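Local coordinates for DUF2020 domain-containing protein (Corynebacterium diphtheriae, PDB 3V7B) that is of unknown function but belongs to the DUF2020 family of the Mog1p/PsbP clan and has a fold built round an antiparallel sheet, at residues E81-R84 with V85-A89. Sequence-based numbering, arbitrary orientation.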
loop_
_atom_site.group_PDB
_atom_site.type_symbol
_atom_site.label_atom_id
_atom_site.label_comp_id
_atom_site.label_asym_id
_atom_site.label_seq_id
_atom_site.Cartn_x
_atom_site.Cartn_y
_atom_site.Cartn_z
ATOM N N GLU A 81 12.336 4.584 -11.578
ATOM C CA GLU A 81 12.298 4.611 -10.124
ATOM C C GLU A 81 10.992 3.969 -9.557
ATOM O O GLU A 81 11.028 3.373 -8.494
ATOM C CB GLU A 81 12.513 6.043 -9.604
ATOM C CG GLU A 81 13.989 6.447 -9.573
ATOM C CD GLU A 81 14.729 5.703 -8.431
ATOM O OE1 GLU A 81 14.232 5.689 -7.286
ATOM O OE2 GLU A 81 15.813 5.140 -8.651
ATOM N N ALA A 82 9.866 4.144 -10.248
ATOM C CA ALA A 82 8.629 3.485 -9.834
ATOM C C ALA A 82 8.807 1.980 -9.925
ATOM O O ALA A 82 8.325 1.253 -9.098
ATOM C CB ALA A 82 7.443 3.905 -10.626
ATOM N N ILE A 83 9.520 1.504 -10.931
ATOM C CA ILE A 83 9.800 0.051 -11.041
ATOM C C ILE A 83 10.689 -0.429 -9.909
ATOM O O ILE A 83 10.540 -1.543 -9.415
ATOM C CB ILE A 83 10.398 -0.314 -12.464
ATOM C CG1 ILE A 83 9.380 -0.099 -13.556
ATOM C CG2 ILE A 83 10.910 -1.744 -12.493
ATOM C CD1 ILE A 83 9.914 0.088 -15.008
ATOM N N ARG A 84 11.631 0.392 -9.479
ATOM C CA ARG A 84 12.542 0.034 -8.384
ATOM C C ARG A 84 11.767 -0.181 -7.089
ATOM O O ARG A 84 12.014 -1.144 -6.328
ATOM C CB ARG A 84 13.557 1.170 -8.243
ATOM C CG ARG A 84 14.686 0.886 -7.279
ATOM C CD ARG A 84 15.656 2.061 -7.241
ATOM N NE ARG A 84 16.766 1.753 -6.386
ATOM C CZ ARG A 84 17.638 2.649 -5.924
ATOM N NH1 ARG A 84 17.557 3.938 -6.256
ATOM N NH2 ARG A 84 18.606 2.238 -5.149
ATOM N N VAL A 85 10.803 0.681 -6.836
ATOM C CA VAL A 85 9.865 0.556 -5.688
ATOM C C VAL A 85 9.111 -0.784 -5.760
ATOM O O VAL A 85 9.118 -1.590 -4.824
ATOM C CB VAL A 85 8.810 1.695 -5.658
ATOM C CG1 VAL A 85 7.795 1.474 -4.521
ATOM C CG2 VAL A 85 9.511 3.061 -5.460
ATOM N N VAL A 86 8.499 -1.032 -6.902
ATOM C CA VAL A 86 7.725 -2.219 -7.074
ATOM C C VAL A 86 8.592 -3.501 -6.902
ATOM O O VAL A 86 8.183 -4.430 -6.231
ATOM C CB VAL A 86 6.972 -2.191 -8.412
ATOM C CG1 VAL A 86 6.394 -3.558 -8.711
ATOM C CG2 VAL A 86 5.852 -1.130 -8.445
ATOM N N ASP A 87 9.807 -3.507 -7.486
ATOM C CA ASP A 87 10.703 -4.638 -7.381
ATOM C C ASP A 87 11.230 -4.781 -5.972
ATOM O O ASP A 87 11.502 -5.896 -5.512
ATOM C CB ASP A 87 11.893 -4.484 -8.379
ATOM C CG ASP A 87 11.485 -4.647 -9.797
ATOM O OD1 ASP A 87 10.266 -4.895 -10.075
ATOM O OD2 ASP A 87 12.411 -4.567 -10.660
ATOM N N TRP A 88 11.378 -3.689 -5.252
ATOM C CA TRP A 88 11.770 -3.792 -3.832
ATOM C C TRP A 88 10.674 -4.418 -2.986
ATOM O O TRP A 88 10.944 -5.397 -2.258
ATOM C CB TRP A 88 12.153 -2.413 -3.348
ATOM C CG TRP A 88 12.101 -2.198 -1.871
ATOM C CD1 TRP A 88 12.998 -2.643 -0.905
ATOM C CD2 TRP A 88 11.060 -1.447 -1.127
ATOM N NE1 TRP A 88 12.577 -2.255 0.372
ATOM C CE2 TRP A 88 11.436 -1.521 0.300
ATOM C CE3 TRP A 88 9.912 -0.741 -1.488
ATOM C CZ2 TRP A 88 10.675 -0.912 1.290
ATOM C CZ3 TRP A 88 9.144 -0.164 -0.489
ATOM C CH2 TRP A 88 9.528 -0.234 0.868
ATOM N N ALA A 89 9.423 -3.952 -3.176
ATOM C CA ALA A 89 8.281 -4.427 -2.378
ATOM C C ALA A 89 7.889 -5.872 -2.733
ATOM O O ALA A 89 7.480 -6.630 -1.869
ATOM C CB ALA A 89 7.087 -3.526 -2.546
#
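The carboxylate of D87 lies beside the side chain of I83, one turn back on the same helix, and both point the same way. OD2 of D87 comes within 3.7 Å of CG2 of I83. With CG1 of I83 beside the backbone N (chi1 -67°), CG2 stands anti to that N and faces the D87 carboxylate. The guanidinium of R84 meets the carboxylate of E81 at its edge, nearly in plane. NH1 of R84 donates to the syn lone pair of OE2 of E81 at 3.2 Å, a salt bridge with a fairly straight N-H angle of 160°. The chain of R84 runs extended from CG to NE and carries the group out to E81. F12 makes a cation-pi contact with R84 and also meets the ring of W88 edge to face.

These residues belong to helix 79-89, which packs on the antiparallel sheet of this DUF2020 domain, a member of the Mog1p/PsbP clan. A82, V85 and V86 are buried on the side toward the sheet, and A89 is partly exposed there. V85 rests on A125 and V127 of strand 124-130, and V86 touches A125 and also Q120 of strand 114-121.

Regular alpha-helical bonds join the two turns. V85 N donates to E81 O at 3.2 Å, and V86 N to A82 O at the same length, 3.2 Å. The next two bonds are shorter: D87 N to I83 O and W88 N to R84 O, both 2.8 Å. The last is the most bent, at 147°. CB of W88 lies 3.2 Å from O of R84, while CG2 of V85 sits 3.4 Å from O of E81.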